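Local coordinates for uncharacterized protein (Legionella longbeachae NSW150, PDB 4JZA) that probably removes the 3-phosphate from phosphatidylinositol 3-phosphate and so is thought to act on lipid signalling where the pathogen meets its host, at residues L145-P150 and Y600-Q605; T70-Q75 and K676-L681. All blocks are in the same frame, centred on the assembly; numbering follows the deposited sequence.

Contact 1. Residues L145-P150 and Y600-Q605; sequences LVTLLP and YMSRHQ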
loop_
_atom_site.group_PDB
_atom_site.type_symbol
_atom_site.label_atom_id
_atom_site.label_comp_id
_atom_site.label_asym_id
_atom_site.label_seq_id
_atom_site.Cartn_x
_atom_site.Cartn_y
_atom_site.Cartn_z
ATOM N N LEU A 145 14.642 5.719 -14.551
ATOM C CA LEU A 145 14.040 6.942 -15.030
ATOM C C LEU A 145 15.074 7.992 -15.201
ATOM O O LEU A 145 15.834 8.255 -14.269
ATOM C CB LEU A 145 13.054 7.418 -13.992
ATOM C CG LEU A 145 11.957 8.281 -14.565
ATOM C CD1 LEU A 145 11.019 7.453 -15.422
ATOM C CD2 LEU A 145 11.199 8.820 -13.374
ATOM N N VAL A 146 15.127 8.554 -16.400
ATOM C CA VAL A 146 16.053 9.638 -16.718
ATOM C C VAL A 146 15.207 10.738 -17.290
ATOM O O VAL A 146 14.351 10.471 -18.106
ATOM C CB VAL A 146 17.071 9.218 -17.792
ATOM C CG1 VAL A 146 17.971 10.381 -18.145
ATOM C CG2 VAL A 146 17.898 8.029 -17.344
ATOM N N THR A 147 15.415 11.960 -16.849
ATOM C CA THR A 147 14.688 13.091 -17.408
ATOM C C THR A 147 15.683 14.121 -17.984
ATOM O O THR A 147 16.521 14.694 -17.296
ATOM C CB THR A 147 13.738 13.750 -16.376
ATOM O OG1 THR A 147 12.747 12.791 -15.886
ATOM C CG2 THR A 147 13.030 14.950 -17.026
ATOM N N LEU A 148 15.520 14.387 -19.271
ATOM C CA LEU A 148 16.395 15.298 -19.982
ATOM C C LEU A 148 15.767 16.666 -20.148
ATOM O O LEU A 148 14.667 16.804 -20.655
ATOM C CB LEU A 148 16.737 14.727 -21.352
ATOM C CG LEU A 148 17.659 15.543 -22.248
ATOM C CD1 LEU A 148 18.387 14.614 -23.199
ATOM C CD2 LEU A 148 16.872 16.579 -23.027
ATOM N N LEU A 149 16.499 17.676 -19.701
ATOM C CA LEU A 149 16.088 19.060 -19.797
ATOM C C LEU A 149 17.160 19.866 -20.511
ATOM O O LEU A 149 18.337 19.750 -20.178
ATOM C CB LEU A 149 15.879 19.621 -18.397
ATOM C CG LEU A 149 14.895 20.765 -18.217
ATOM C CD1 LEU A 149 13.614 20.475 -18.962
ATOM C CD2 LEU A 149 14.619 20.960 -16.741
ATOM N N PRO A 150 16.712 20.717 -21.536
ATOM C CA PRO A 150 17.787 21.529 -22.127
ATOM C C PRO A 150 18.112 22.754 -21.283
ATOM O O PRO A 150 17.227 23.517 -20.934
ATOM C CB PRO A 150 17.198 21.963 -23.457
ATOM C CG PRO A 150 15.803 22.267 -23.113
ATOM C CD PRO A 150 15.417 21.077 -22.301
ATOM N N TYR A 600 11.378 21.113 -10.705
ATOM C CA TYR A 600 10.103 20.688 -10.186
ATOM C C TYR A 600 9.172 20.452 -11.347
ATOM O O TYR A 600 8.556 19.414 -11.435
ATOM C CB TYR A 600 9.551 21.712 -9.184
ATOM C CG TYR A 600 8.257 21.271 -8.534
ATOM C CD1 TYR A 600 7.052 21.381 -9.210
ATOM C CD2 TYR A 600 8.252 20.734 -7.249
ATOM C CE1 TYR A 600 5.881 20.974 -8.644
ATOM C CE2 TYR A 600 7.092 20.291 -6.672
ATOM C CZ TYR A 600 5.906 20.418 -7.378
ATOM O OH TYR A 600 4.733 19.976 -6.813
HETATM N N MSE A 601 9.104 21.389 -12.281
HETATM C CA MSE A 601 8.179 21.223 -13.421
HETATM C C MSE A 601 8.595 20.212 -14.468
HETATM O O MSE A 601 7.817 19.867 -15.293
HETATM C CB MSE A 601 7.967 22.550 -14.096
HETATM C CG MSE A 601 7.211 23.484 -13.136
HETATM SE SE MSE A 601 6.992 25.325 -13.804
HETATM C CE MSE A 601 6.050 24.856 -15.463
ATOM N N SER A 602 9.825 19.729 -14.463
ATOM C CA SER A 602 10.188 18.649 -15.362
ATOM C C SER A 602 9.354 17.438 -14.997
ATOM O O SER A 602 9.044 16.562 -15.858
ATOM C CB SER A 602 11.671 18.316 -15.250
ATOM O OG SER A 602 11.997 17.818 -13.968
ATOM N N ARG A 603 9.024 17.396 -13.699
ATOM C CA ARG A 603 8.165 16.360 -13.125
ATOM C C ARG A 603 8.903 15.061 -13.029
ATOM O O ARG A 603 8.296 14.020 -12.880
ATOM C CB ARG A 603 6.887 16.131 -13.935
ATOM C CG ARG A 603 5.968 17.340 -14.013
ATOM C CD ARG A 603 4.536 16.945 -14.322
ATOM N NE ARG A 603 3.763 17.589 -13.295
ATOM C CZ ARG A 603 2.941 16.999 -12.449
ATOM N NH1 ARG A 603 2.652 15.706 -12.528
ATOM N NH2 ARG A 603 2.383 17.734 -11.526
ATOM N N HIS A 604 10.214 15.104 -13.137
ATOM C CA HIS A 604 10.958 13.898 -12.961
ATOM C C HIS A 604 10.639 13.207 -11.609
ATOM O O HIS A 604 10.345 12.028 -11.574
ATOM C CB HIS A 604 12.420 14.215 -13.033
ATOM C CG HIS A 604 13.296 13.073 -12.648
ATOM N ND1 HIS A 604 13.617 12.068 -13.528
ATOM C CD2 HIS A 604 13.932 12.783 -11.484
ATOM C CE1 HIS A 604 14.359 11.166 -12.907
ATOM N NE2 HIS A 604 14.569 11.578 -11.668
ATOM N N GLN A 605 10.711 13.923 -10.495
ATOM C CA GLN A 605 10.418 13.313 -9.203
ATOM C C GLN A 605 8.973 12.866 -9.105
ATOM O O GLN A 605 8.662 11.920 -8.392
ATOM C CB GLN A 605 10.663 14.315 -8.065
ATOM C CG GLN A 605 12.124 14.697 -7.867
ATOM C CD GLN A 605 13.006 13.501 -7.556
ATOM O OE1 GLN A 605 12.526 12.470 -7.130
ATOM N NE2 GLN A 605 14.296 13.645 -7.764
#
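Thr147 has OG1 anti to its carbonyl carbon (chi1 -60°), and CG2 anti to its backbone N. His604 has CG anti to its backbone N (chi1 171°). These settings bring Thr147 OG1 to the imidazole edge, in the plane of the ring. Thr147 OG1 and His604 ND1 are hydrogen-bonded at 2.6 Å, and either could be the donor. Arg8 NH1 also binds Thr147 OG1. On the other nitrogen, His604 NE2 bonds to Asp164 OD1, so the ring is held through both nitrogens and its rotation is fixed. NE2 would carry a hydrogen toward Asp164. Leu145 O also lies at the ring edge, 3.5 Å from His604 CE1. The leucine side chain adds an apolar touch, with Leu145 CD2 4.0 Å from His604 CE1. Toward the Leu149 end of the strand, Ser602 CB, from the helix end, packs 4.0 Å from Thr147 CG2 and 4.2 Å from Leu149 CD2. The hydroxyl of Ser602 is occupied by Leu599 O and Gln162 NE2, and it weakly accepts His604 N. Arg603 has positive phi (73°) and turns the chain from helix 587-602 into helix 604-612. Arg8 NH2 grips Ser602 O at this turn. The contact thus sets the turn against one face of the mixed sheet, at strand 144-150, which runs between strands 5-10 and 159-166: helix-on-sheet packing of an alpha/beta fold.

Contact 2. Residues T70-Q75 and K676-L681; sequences TPLTKQ and KLLCRL
Apolar contacts carry this interface. Leu72 is the main residue on the 70-75 side. Its CG is anti to the carbonyl carbon (chi1 -63°). CD1 continues the extended chain (chi2 178°), and CD2 branches off to the helix backbone. The side chain therefore reaches helix 676-702. There it crosses Leu681 at about a right angle. Leu72 CD1 lies 3.6 Å from Leu681 CD1 and 3.7 Å from Leu681 CB. On the other branch, Leu72 CD2 is 3.8 Å from Leu681 O. Leu678, one turn earlier, offers its CD1 to three residues. That methyl is 4.3 Å from Pro71 CD and 4.4 Å from Leu72 CD1, and it also lies near Thr70 CG2. The loop just before helix 74-87 thus packs against the first turn and a half of helix 676-702. Leu681 also touches Leu77 and Tyr80 of helix 74-87 and Leu112 of helix 95-116, so helix 676-702 meets both of these helices. Leu72 also packs on Val682 and Gln685, farther along helix 676-702. The polar feature is a cap. Thr73 is the N-cap of helix 74-87, which starts right after the loop, and its OG1 accepts the backbone N of Thr76.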
loop_
_atom_site.group_PDB
_atom_site.type_symbol
_atom_site.label_atom_id
_atom_site.label_comp_id
_atom_site.label_asym_id
_atom_site.label_seq_id
_atom_site.Cartn_x
_atom_site.Cartn_y
_atom_site.Cartn_z
ATOM N N THR A 70 -20.886 -16.851 -3.159
ATOM C CA THR A 70 -21.563 -16.283 -4.325
ATOM C C THR A 70 -21.574 -17.314 -5.417
ATOM O O THR A 70 -20.598 -18.034 -5.561
ATOM C CB THR A 70 -20.772 -15.049 -4.815
ATOM O OG1 THR A 70 -21.105 -13.937 -3.997
ATOM C CG2 THR A 70 -21.098 -14.639 -6.172
ATOM N N PRO A 71 -22.662 -17.374 -6.212
ATOM C CA PRO A 71 -22.699 -18.232 -7.389
ATOM C C PRO A 71 -21.982 -17.655 -8.623
ATOM O O PRO A 71 -22.186 -18.130 -9.736
ATOM C CB PRO A 71 -24.200 -18.320 -7.680
ATOM C CG PRO A 71 -24.676 -16.936 -7.376
ATOM C CD PRO A 71 -23.894 -16.555 -6.127
ATOM N N LEU A 72 -21.165 -16.633 -8.460
ATOM C CA LEU A 72 -20.615 -15.958 -9.596
ATOM C C LEU A 72 -19.252 -16.565 -9.907
ATOM O O LEU A 72 -18.522 -16.997 -9.007
ATOM C CB LEU A 72 -20.508 -14.478 -9.300
ATOM C CG LEU A 72 -21.784 -13.674 -9.036
ATOM C CD1 LEU A 72 -21.424 -12.225 -8.720
ATOM C CD2 LEU A 72 -22.700 -13.690 -10.246
ATOM N N THR A 73 -18.910 -16.594 -11.188
ATOM C CA THR A 73 -17.669 -17.191 -11.654
ATOM C C THR A 73 -16.641 -16.083 -11.811
ATOM O O THR A 73 -16.970 -14.879 -12.015
ATOM C CB THR A 73 -17.837 -17.827 -13.047
ATOM O OG1 THR A 73 -18.207 -16.819 -14.011
ATOM C CG2 THR A 73 -18.935 -18.882 -13.031
ATOM N N LYS A 74 -15.385 -16.501 -11.759
ATOM C CA LYS A 74 -14.288 -15.649 -12.100
ATOM C C LYS A 74 -14.533 -14.984 -13.452
ATOM O O LYS A 74 -14.321 -13.787 -13.632
ATOM C CB LYS A 74 -13.003 -16.451 -12.136
ATOM C CG LYS A 74 -12.543 -16.923 -10.762
ATOM C CD LYS A 74 -11.166 -17.559 -10.858
ATOM C CE LYS A 74 -10.922 -18.519 -9.700
ATOM N NZ LYS A 74 -9.483 -18.545 -9.313
ATOM N N GLN A 75 -15.006 -15.745 -14.405
ATOM C CA GLN A 75 -15.167 -15.161 -15.695
ATOM C C GLN A 75 -16.225 -14.014 -15.672
ATOM O O GLN A 75 -16.032 -12.941 -16.249
ATOM C CB GLN A 75 -15.411 -16.286 -16.669
ATOM C CG GLN A 75 -16.100 -15.923 -17.944
ATOM C CD GLN A 75 -16.876 -17.117 -18.513
ATOM O OE1 GLN A 75 -17.138 -18.145 -17.826
ATOM N NE2 GLN A 75 -17.274 -16.977 -19.775
ATOM N N LYS A 676 -28.260 -5.096 -5.025
ATOM C CA LYS A 676 -28.443 -4.720 -6.405
ATOM C C LYS A 676 -27.351 -5.246 -7.321
ATOM O O LYS A 676 -27.614 -5.534 -8.489
ATOM C CB LYS A 676 -28.541 -3.202 -6.501
ATOM C CG LYS A 676 -28.532 -2.645 -7.930
ATOM C CD LYS A 676 -29.327 -1.343 -8.059
ATOM C CE LYS A 676 -29.593 -0.983 -9.515
ATOM N NZ LYS A 676 -30.250 0.350 -9.557
ATOM N N LEU A 677 -26.136 -5.337 -6.802
ATOM C CA LEU A 677 -24.960 -5.692 -7.588
ATOM C C LEU A 677 -24.958 -7.187 -7.899
ATOM O O LEU A 677 -24.713 -7.602 -9.050
ATOM C CB LEU A 677 -23.649 -5.278 -6.846
ATOM C CG LEU A 677 -22.308 -5.724 -7.473
ATOM C CD1 LEU A 677 -21.997 -5.057 -8.824
ATOM C CD2 LEU A 677 -21.164 -5.535 -6.505
ATOM N N LEU A 678 -25.214 -7.979 -6.858
ATOM C CA LEU A 678 -25.367 -9.429 -6.959
ATOM C C LEU A 678 -26.411 -9.810 -7.995
ATOM O O LEU A 678 -26.179 -10.708 -8.768
ATOM C CB LEU A 678 -25.765 -10.008 -5.609
ATOM C CG LEU A 678 -26.009 -11.522 -5.595
ATOM C CD1 LEU A 678 -24.780 -12.321 -5.875
ATOM C CD2 LEU A 678 -26.569 -11.992 -4.283
ATOM N N CYS A 679 -27.549 -9.122 -7.991
ATOM C CA CYS A 679 -28.582 -9.334 -8.967
ATOM C C CYS A 679 -28.128 -8.912 -10.367
ATOM O O CYS A 679 -28.414 -9.590 -11.331
ATOM C CB CYS A 679 -29.850 -8.562 -8.619
ATOM S SG CYS A 679 -30.667 -9.042 -7.064
ATOM N N ARG A 680 -27.467 -7.775 -10.481
ATOM C CA ARG A 680 -27.000 -7.275 -11.779
ATOM C C ARG A 680 -26.083 -8.293 -12.443
ATOM O O ARG A 680 -26.233 -8.567 -13.642
ATOM C CB ARG A 680 -26.258 -5.967 -11.611
ATOM C CG ARG A 680 -25.421 -5.591 -12.822
ATOM C CD ARG A 680 -24.978 -4.159 -12.771
ATOM N NE ARG A 680 -26.126 -3.302 -13.030
ATOM C CZ ARG A 680 -26.335 -2.140 -12.423
ATOM N NH1 ARG A 680 -25.504 -1.705 -11.471
ATOM N NH2 ARG A 680 -27.414 -1.440 -12.729
ATOM N N LEU A 681 -25.181 -8.855 -11.636
ATOM C CA LEU A 681 -24.188 -9.793 -12.097
ATOM C C LEU A 681 -24.759 -11.179 -12.299
ATOM O O LEU A 681 -24.302 -11.910 -13.179
ATOM C CB LEU A 681 -23.026 -9.881 -11.084
ATOM C CG LEU A 681 -22.085 -8.667 -10.943
ATOM C CD1 LEU A 681 -20.926 -8.935 -9.978
ATOM C CD2 LEU A 681 -21.550 -8.238 -12.302
#

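The two contacts lie far apart, with centres 45 Å and nearest atoms about 32 Å from each other. Both join early and late parts of the chain, and contact 1 falls within the span that contact 2 closes. Contact 1 belongs to the alpha/beta part, contact 2 to helical packing. Contact 1 shares the mixed sheet with strand 545-549, which leads into the probable active-site loop; three strands lie between that strand and strand 144-150. The sequence CVSGKDR runs from just after strand 545-549 to the first residue of helix 556-574. It fits the CX5R signature of cysteine-based phosphatases, so it is probably the P-loop. Gln605 packs on helix 556-574.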